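Agmatinase (Deinococcus radiodurans, PDB 1WOH) probably hydrolyses agmatine to putrescine and urea, as a manganese-dependent member of the arginase (ureohydrolase) family. Local coordinates at residues Ala32-Pro37 with Ala81-Val86; His121-Pro126 with Asp271-Ala276; Val139-Ala144 with Ile176-Leu181. All coordinates share one frame; numbering follows the deposited sequence.

Interaction 1. Residues Ala32-Pro37 with Ala81-Val86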
loop_
_atom_site.group_PDB
_atom_site.type_symbol
_atom_site.label_atom_id
_atom_site.label_comp_id
_atom_site.label_asym_id
_atom_site.label_seq_id
_atom_site.Cartn_x
_atom_site.Cartn_y
_atom_site.Cartn_z
ATOM N N ALA A 32 -4.351 -31.891 11.975
ATOM C CA ALA A 32 -4.953 -30.852 12.802
ATOM C C ALA A 32 -4.049 -29.630 12.813
ATOM O O ALA A 32 -2.849 -29.737 13.053
ATOM C CB ALA A 32 -5.170 -31.356 14.233
ATOM N N ALA A 33 -4.630 -28.474 12.535
ATOM C CA ALA A 33 -3.873 -27.228 12.516
ATOM C C ALA A 33 -4.055 -26.488 13.837
ATOM O O ALA A 33 -5.134 -26.513 14.427
ATOM C CB ALA A 33 -4.351 -26.354 11.361
ATOM N N LEU A 34 -2.991 -25.836 14.299
ATOM C CA LEU A 34 -3.031 -25.063 15.532
ATOM C C LEU A 34 -2.211 -23.816 15.271
ATOM O O LEU A 34 -1.070 -23.906 14.799
ATOM C CB LEU A 34 -2.412 -25.846 16.700
ATOM C CG LEU A 34 -2.341 -25.048 18.013
ATOM C CD1 LEU A 34 -3.739 -24.867 18.569
ATOM C CD2 LEU A 34 -1.463 -25.768 19.018
ATOM N N GLY A 35 -2.788 -22.656 15.564
ATOM C CA GLY A 35 -2.076 -21.414 15.328
ATOM C C GLY A 35 -1.425 -20.843 16.568
ATOM O O GLY A 35 -1.917 -21.032 17.683
ATOM N N VAL A 36 -0.312 -20.142 16.362
ATOM C CA VAL A 36 0.435 -19.511 17.443
ATOM C C VAL A 36 0.776 -18.093 16.975
ATOM O O VAL A 36 1.879 -17.841 16.481
ATOM C CB VAL A 36 1.739 -20.279 17.740
ATOM C CG1 VAL A 36 2.392 -19.714 18.998
ATOM C CG2 VAL A 36 1.447 -21.776 17.903
ATOM N N PRO A 37 -0.175 -17.150 17.127
ATOM C CA PRO A 37 -0.042 -15.741 16.729
ATOM C C PRO A 37 0.845 -14.942 17.671
ATOM O O PRO A 37 0.401 -13.989 18.309
ATOM C CB PRO A 37 -1.492 -15.257 16.712
ATOM C CG PRO A 37 -2.089 -16.005 17.855
ATOM C CD PRO A 37 -1.510 -17.404 17.708
ATOM N N ALA A 81 -8.807 -30.945 10.735
ATOM C CA ALA A 81 -9.464 -30.241 11.826
ATOM C C ALA A 81 -8.652 -28.975 12.108
ATOM O O ALA A 81 -7.449 -28.945 11.871
ATOM C CB ALA A 81 -9.519 -31.118 13.075
ATOM N N ASP A 82 -9.312 -27.933 12.596
ATOM C CA ASP A 82 -8.617 -26.691 12.936
ATOM C C ASP A 82 -8.852 -26.486 14.427
ATOM O O ASP A 82 -9.970 -26.180 14.840
ATOM C CB ASP A 82 -9.194 -25.506 12.145
ATOM C CG ASP A 82 -8.387 -24.233 12.338
ATOM O OD1 ASP A 82 -7.809 -24.067 13.432
ATOM O OD2 ASP A 82 -8.335 -23.397 11.410
ATOM N N ALA A 83 -7.809 -26.666 15.234
ATOM C CA ALA A 83 -7.936 -26.516 16.684
ATOM C C ALA A 83 -7.867 -25.061 17.143
ATOM O O ALA A 83 -7.767 -24.785 18.342
ATOM C CB ALA A 83 -6.866 -27.336 17.390
ATOM N N GLY A 84 -7.926 -24.136 16.193
ATOM C CA GLY A 84 -7.879 -22.726 16.539
ATOM C C GLY A 84 -6.486 -22.260 16.914
ATOM O O GLY A 84 -5.490 -22.837 16.469
ATOM N N ASP A 85 -6.415 -21.214 17.734
ATOM C CA ASP A 85 -5.134 -20.660 18.164
ATOM C C ASP A 85 -4.893 -20.820 19.653
ATOM O O ASP A 85 -5.835 -20.872 20.449
ATOM C CB ASP A 85 -5.051 -19.155 17.881
ATOM C CG ASP A 85 -5.014 -18.820 16.406
ATOM O OD1 ASP A 85 -4.768 -19.716 15.572
ATOM O OD2 ASP A 85 -5.218 -17.630 16.085
ATOM N N VAL A 86 -3.621 -20.879 20.023
ATOM C CA VAL A 86 -3.246 -20.953 21.424
ATOM C C VAL A 86 -3.675 -19.591 21.986
ATOM O O VAL A 86 -3.513 -18.560 21.317
ATOM C CB VAL A 86 -1.710 -21.114 21.580
ATOM C CG1 VAL A 86 -1.319 -21.169 23.050
ATOM C CG2 VAL A 86 -1.243 -22.376 20.858
#
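Asp85 and Gly35 face each other where strands 31-36 and 80-85 run parallel at the outer side of the eight-stranded parallel sheet. Asp85 CB packs near Pro37 CD, 4.0 Å away, and close to Gly35 O. With CG anti to the carbonyl carbon (chi1 -67°), CG lies beside the residue's own backbone N and, like CB, 4.0 Å from Pro37 CD, and the carboxylate is set against Gly35. OD1 then rests 3.2 Å from Gly35 CA, so close that a CB on that residue would collide with it; the glycine makes room for the acid. OD2, at the other corner, meets Pro37 CG at 3.9 Å. Both oxygens have stronger partners outside the pair: OD1 forms a salt bridge with Arg56, and OD2 accepts from the backbone N of Gly11 of the second subunit.

The ladder starts in simple register, Ala33 N bonding to Ala81 O and Ala83 N to Ala33 O. A beta bulge at Ala83-Gly84 then adds one residue, and Gly35 N bonds to Gly84 O at 2.9 Å before Val86 N returns to Gly35 O. Gly84, at positive phi (76°), gives its N-H to Asp82 OD1 at 2.8 Å in an Asx turn that braces the bulge; Asp82 OD2 also meets Arg56. On the other face, Leu34 CD2 touches Val86 CG2 at 3.9 Å, and helix 93-108 covers Leu34 and Ala83. An alanine in place of Asp85 would probably leave Arg56 with one carboxylate fewer, strip Gly11 of the second subunit of its acceptor and open a gap beside Gly35. The sheet edge thus has an apolar face against a helix and an acidic one whose buried carboxylates are answered by arginine and by the neighbouring subunit.

Interaction 2. Residues His121-Pro126 with Asp271-Ala276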
loop_
_atom_site.group_PDB
_atom_site.type_symbol
_atom_site.label_atom_id
_atom_site.label_comp_id
_atom_site.label_asym_id
_atom_site.label_seq_id
_atom_site.Cartn_x
_atom_site.Cartn_y
_atom_site.Cartn_z
ATOM N N HIS A 121 9.763 -17.354 14.598
ATOM C CA HIS A 121 10.394 -18.652 14.804
ATOM C C HIS A 121 10.571 -19.121 16.246
ATOM O O HIS A 121 10.741 -20.321 16.499
ATOM C CB HIS A 121 11.737 -18.713 14.074
ATOM C CG HIS A 121 12.046 -20.070 13.525
ATOM N ND1 HIS A 121 12.887 -20.271 12.452
ATOM C CD2 HIS A 121 11.579 -21.294 13.872
ATOM C CE1 HIS A 121 12.919 -21.561 12.157
ATOM N NE2 HIS A 121 12.133 -22.202 13.003
ATOM N N SER A 122 10.516 -18.200 17.199
ATOM C CA SER A 122 10.687 -18.598 18.586
ATOM C C SER A 122 9.623 -19.606 19.020
ATOM O O SER A 122 9.828 -20.344 19.983
ATOM C CB SER A 122 10.642 -17.379 19.513
ATOM O OG SER A 122 9.308 -17.044 19.861
ATOM N N VAL A 123 8.495 -19.652 18.314
ATOM C CA VAL A 123 7.438 -20.588 18.690
ATOM C C VAL A 123 7.838 -22.058 18.503
ATOM O O VAL A 123 7.229 -22.948 19.107
ATOM C CB VAL A 123 6.123 -20.317 17.911
ATOM C CG1 VAL A 123 5.671 -18.876 18.138
ATOM C CG2 VAL A 123 6.316 -20.608 16.430
ATOM N N SER A 124 8.852 -22.318 17.680
ATOM C CA SER A 124 9.298 -23.693 17.441
ATOM C C SER A 124 9.789 -24.353 18.727
ATOM O O SER A 124 9.691 -25.568 18.877
ATOM C CB SER A 124 10.421 -23.736 16.403
ATOM O OG SER A 124 9.974 -23.273 15.143
ATOM N N TYR A 125 10.316 -23.558 19.652
ATOM C CA TYR A 125 10.803 -24.114 20.909
ATOM C C TYR A 125 9.667 -24.738 21.727
ATOM O O TYR A 125 9.690 -25.939 21.997
ATOM C CB TYR A 125 11.550 -23.041 21.717
ATOM C CG TYR A 125 11.747 -23.388 23.181
ATOM C CD1 TYR A 125 12.165 -24.663 23.568
ATOM C CD2 TYR A 125 11.508 -22.440 24.178
ATOM C CE1 TYR A 125 12.337 -24.990 24.918
ATOM C CE2 TYR A 125 11.680 -22.754 25.536
ATOM C CZ TYR A 125 12.092 -24.030 25.894
ATOM O OH TYR A 125 12.243 -24.358 27.226
ATOM N N PRO A 126 8.652 -23.945 22.124
ATOM C CA PRO A 126 7.568 -24.546 22.906
ATOM C C PRO A 126 6.787 -25.622 22.155
ATOM O O PRO A 126 6.253 -26.550 22.763
ATOM C CB PRO A 126 6.712 -23.343 23.310
ATOM C CG PRO A 126 6.991 -22.330 22.242
ATOM C CD PRO A 126 8.477 -22.484 22.014
ATOM N N ASP A 271 5.871 -27.097 11.250
ATOM C CA ASP A 271 5.509 -25.736 11.608
ATOM C C ASP A 271 5.870 -24.840 10.437
ATOM O O ASP A 271 6.785 -25.138 9.665
ATOM C CB ASP A 271 6.137 -25.259 12.949
ATOM C CG ASP A 271 7.653 -25.052 12.902
ATOM O OD1 ASP A 271 8.205 -24.607 11.874
ATOM O OD2 ASP A 271 8.300 -25.300 13.950
ATOM N N LEU A 272 5.093 -23.779 10.266
ATOM C CA LEU A 272 5.284 -22.819 9.180
ATOM C C LEU A 272 5.396 -21.495 9.912
ATOM O O LEU A 272 4.404 -20.997 10.454
ATOM C CB LEU A 272 4.055 -22.841 8.264
ATOM C CG LEU A 272 4.111 -22.103 6.916
ATOM C CD1 LEU A 272 4.189 -20.600 7.139
ATOM C CD2 LEU A 272 5.311 -22.585 6.124
ATOM N N VAL A 273 6.602 -20.932 9.929
ATOM C CA VAL A 273 6.851 -19.702 10.676
ATOM C C VAL A 273 7.447 -18.510 9.925
ATOM O O VAL A 273 7.926 -18.633 8.800
ATOM C CB VAL A 273 7.786 -19.995 11.884
ATOM C CG1 VAL A 273 7.191 -21.091 12.760
ATOM C CG2 VAL A 273 9.165 -20.421 11.391
ATOM N N GLU A 274 7.388 -17.355 10.586
ATOM C CA GLU A 274 7.938 -16.090 10.094
ATOM C C GLU A 274 7.252 -15.427 8.897
ATOM O O GLU A 274 7.801 -14.514 8.287
ATOM C CB GLU A 274 9.434 -16.267 9.812
ATOM C CG GLU A 274 10.288 -16.536 11.063
ATOM C CD GLU A 274 10.581 -15.285 11.888
ATOM O OE1 GLU A 274 10.534 -14.173 11.325
ATOM O OE2 GLU A 274 10.881 -15.415 13.101
ATOM N N LEU A 275 6.058 -15.881 8.548
ATOM C CA LEU A 275 5.334 -15.252 7.449
ATOM C C LEU A 275 4.812 -13.913 7.989
ATOM O O LEU A 275 4.255 -13.869 9.088
ATOM C CB LEU A 275 4.138 -16.123 7.045
ATOM C CG LEU A 275 3.506 -16.071 5.648
ATOM C CD1 LEU A 275 2.011 -16.368 5.785
ATOM C CD2 LEU A 275 3.722 -14.739 4.982
ATOM N N ALA A 276 5.004 -12.828 7.236
ATOM C CA ALA A 276 4.519 -11.502 7.629
ATOM C C ALA A 276 3.645 -11.002 6.482
ATOM O O ALA A 276 4.140 -10.366 5.553
ATOM C CB ALA A 276 5.682 -10.541 7.848
#
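Asp271 reaches from near the end of its strand to Ser124, whose OG is modelled 2.9 Å from OD2 as a hydrogen-bond donor, although the exact place of that hydroxyl is doubtful. The carboxylate is also bonded to the neighbouring strand 223-229, OD2 to Tyr225 OH and OD1 to Ser227 OG.

Two residues on, Val273 uses its two methyls separately. CG1 slides past Val123 CG2 at 3.8 Å, the two side chains running in opposite directions. With CG1 anti to the carbonyl carbon (chi1 -56°), CG2 falls between the backbone N and the carbonyl carbon and stands over the His121 ring in a CH-pi contact, 3.6 Å from the centroid and 12° off the ring normal. The ring is further fixed through NE2, bonded to Ser227, and meets Phe163 with the planes nearly perpendicular.

Here lie the C-terminal ends of the strands of the central parallel sheet of the arginase fold, where loops following the strands carry the metal ligands; His121 binds the first manganese in another structure of this protein, while no manganese is bound to this chain.

Glu274 follows just past the strand. Its chain bends at chi2 and brings OE2 to the backbone N of His121, 2.7 Å away in a nearly straight bond. The N-H comes to the anti side of the carboxylate, 29° out of its plane, and Asn159 ND2 donates to the same oxygen.

Interaction 3. Residues Val139-Ala144 with Ile176-Leu181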
loop_
_atom_site.group_PDB
_atom_site.type_symbol
_atom_site.label_atom_id
_atom_site.label_comp_id
_atom_site.label_asym_id
_atom_site.label_seq_id
_atom_site.Cartn_x
_atom_site.Cartn_y
_atom_site.Cartn_z
ATOM N N VAL A 139 15.042 -32.979 13.246
ATOM C CA VAL A 139 14.351 -31.816 12.706
ATOM C C VAL A 139 14.960 -31.466 11.364
ATOM O O VAL A 139 16.186 -31.417 11.223
ATOM C CB VAL A 139 14.473 -30.560 13.611
ATOM C CG1 VAL A 139 13.924 -29.321 12.865
ATOM C CG2 VAL A 139 13.696 -30.766 14.894
ATOM N N VAL A 140 14.099 -31.273 10.367
ATOM C CA VAL A 140 14.539 -30.858 9.040
ATOM C C VAL A 140 14.059 -29.414 8.998
ATOM O O VAL A 140 12.863 -29.142 9.011
ATOM C CB VAL A 140 13.876 -31.682 7.913
ATOM C CG1 VAL A 140 14.158 -31.025 6.564
ATOM C CG2 VAL A 140 14.444 -33.102 7.911
ATOM N N GLN A 141 15.018 -28.501 8.967
ATOM C CA GLN A 141 14.747 -27.072 9.008
ATOM C C GLN A 141 15.087 -26.313 7.726
ATOM O O GLN A 141 16.237 -26.333 7.277
ATOM C CB GLN A 141 15.544 -26.498 10.197
ATOM C CG GLN A 141 15.737 -24.997 10.231
ATOM C CD GLN A 141 16.795 -24.569 11.249
ATOM O OE1 GLN A 141 17.503 -25.405 11.824
ATOM N NE2 GLN A 141 16.918 -23.261 11.461
ATOM N N LEU A 142 14.087 -25.659 7.130
ATOM C CA LEU A 142 14.315 -24.841 5.933
ATOM C C LEU A 142 14.442 -23.446 6.530
ATOM O O LEU A 142 13.552 -23.001 7.251
ATOM C CB LEU A 142 13.125 -24.898 4.975
ATOM C CG LEU A 142 12.838 -26.238 4.286
ATOM C CD1 LEU A 142 11.781 -26.022 3.226
ATOM C CD2 LEU A 142 14.095 -26.787 3.642
ATOM N N ASP A 143 15.523 -22.746 6.225
ATOM C CA ASP A 143 15.730 -21.455 6.875
ATOM C C ASP A 143 16.932 -20.738 6.283
ATOM O O ASP A 143 17.896 -21.378 5.854
ATOM C CB ASP A 143 16.017 -21.741 8.360
ATOM C CG ASP A 143 15.641 -20.607 9.283
ATOM O OD1 ASP A 143 15.712 -19.432 8.872
ATOM O OD2 ASP A 143 15.293 -20.907 10.450
ATOM N N ALA A 144 16.884 -19.411 6.264
ATOM C CA ALA A 144 18.015 -18.632 5.786
ATOM C C ALA A 144 18.971 -18.481 6.970
ATOM O O ALA A 144 20.156 -18.225 6.795
ATOM C CB ALA A 144 17.553 -17.253 5.327
ATOM N N ILE A 176 19.624 -32.137 13.827
ATOM C CA ILE A 176 18.956 -31.128 13.016
ATOM C C ILE A 176 19.688 -31.004 11.693
ATOM O O ILE A 176 20.919 -31.010 11.643
ATOM C CB ILE A 176 18.958 -29.725 13.681
ATOM C CG1 ILE A 176 18.235 -29.775 15.027
ATOM C CG2 ILE A 176 18.244 -28.713 12.770
ATOM C CD1 ILE A 176 18.157 -28.401 15.727
ATOM N N THR A 177 18.921 -30.908 10.619
ATOM C CA THR A 177 19.486 -30.732 9.296
ATOM C C THR A 177 18.909 -29.399 8.847
ATOM O O THR A 177 17.700 -29.286 8.663
ATOM C CB THR A 177 19.017 -31.824 8.321
ATOM O OG1 THR A 177 19.485 -33.100 8.770
ATOM C CG2 THR A 177 19.556 -31.545 6.926
ATOM N N THR A 178 19.770 -28.400 8.686
ATOM C CA THR A 178 19.331 -27.065 8.278
ATOM C C THR A 178 19.734 -26.788 6.843
ATOM O O THR A 178 20.907 -26.899 6.486
ATOM C CB THR A 178 19.945 -25.999 9.191
ATOM O OG1 THR A 178 19.688 -26.357 10.554
ATOM C CG2 THR A 178 19.330 -24.633 8.911
ATOM N N VAL A 179 18.758 -26.404 6.026
ATOM C CA VAL A 179 19.026 -26.153 4.618
ATOM C C VAL A 179 18.554 -24.780 4.161
ATOM O O VAL A 179 17.439 -24.370 4.475
ATOM C CB VAL A 179 18.333 -27.227 3.752
ATOM C CG1 VAL A 179 18.670 -27.022 2.282
ATOM C CG2 VAL A 179 18.744 -28.611 4.230
ATOM N N GLY A 180 19.412 -24.083 3.415
ATOM C CA GLY A 180 19.070 -22.772 2.894
ATOM C C GLY A 180 19.841 -21.612 3.498
ATOM O O GLY A 180 19.644 -20.463 3.100
ATOM N N LEU A 181 20.734 -21.910 4.438
ATOM C CA LEU A 181 21.510 -20.873 5.112
ATOM C C LEU A 181 22.293 -19.965 4.171
ATOM O O LEU A 181 22.931 -20.425 3.218
ATOM C CB LEU A 181 22.479 -21.505 6.119
ATOM C CG LEU A 181 21.891 -22.365 7.244
ATOM C CD1 LEU A 181 23.012 -22.832 8.158
ATOM C CD2 LEU A 181 20.869 -21.562 8.041
HETATM O O HOH W 1 17.640 -34.352 10.496
#
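Gln141 CG lies anti to its backbone N (chi1 164°) and the chain stays extended beyond it, while Thr178 OG1 sits anti to the carbonyl carbon (chi1 -52°); the two side chains therefore run side by side on one face of the sheet. Thr178 OG1 donates to Gln141 OE1 at 2.7 Å, approaching from above the amide plane, and Thr178 CG2 packs 3.4 Å from Gln141 CD. Ile176 CG2 closes on the same oxygen from the next position on that face, 3.5 Å from OE1. The other end of the amide, NE2, points in its own plane to Asp143 OD2 at 3.0 Å and also bonds to Leu146 O, which fixes the flip of the amide and makes Gln141 a second-shell support for Asp143.

These strands belong to a right-handed beta-alpha-beta crossover, strand 137-142, helix 162-169, strand 173-181, and Phe163 of that helix covers Val139, Gln141 and Ile176. Backbone bonds alternate in parallel fashion from Thr177 N to Val139 O as far as Asp143 N, which meets Val179 O at 3.1 Å. Beyond the strand end, Asp143 binds both manganese ions in another structure of this protein; here OD1 accepts from His145 N. Gly180 lies against Asp143 O, where a CB would come too close. On the opposite face, Leu142 CD2 reaches Val179 CB at 4.3 Å, with Ile257 of helix 251-264 against both residues.

All three contacts reach the same eight-stranded parallel sheet of the arginase fold. Interaction 1 joins the outermost strand 80-85 to strand 31-36; interaction 3 pairs strands 137-142 and 173-181 on the opposite side of the chain's centre, about 24 Å away between centres. Interaction 2 sets the start of helix 124-128 against strand 266-273, its centre about 13 Å from each. It touches interaction 1 through Val123 CG1 and Val36 CG1, 3.5 Å apart, and interaction 3 where the metal ligands His121 and Asp143 adjoin. Along the chain interaction 1 closes first, and interaction 3 is nested within the loop closed by interaction 2. Residues distant in sequence thus converge on the manganese site, while interaction 1 meets the second subunit.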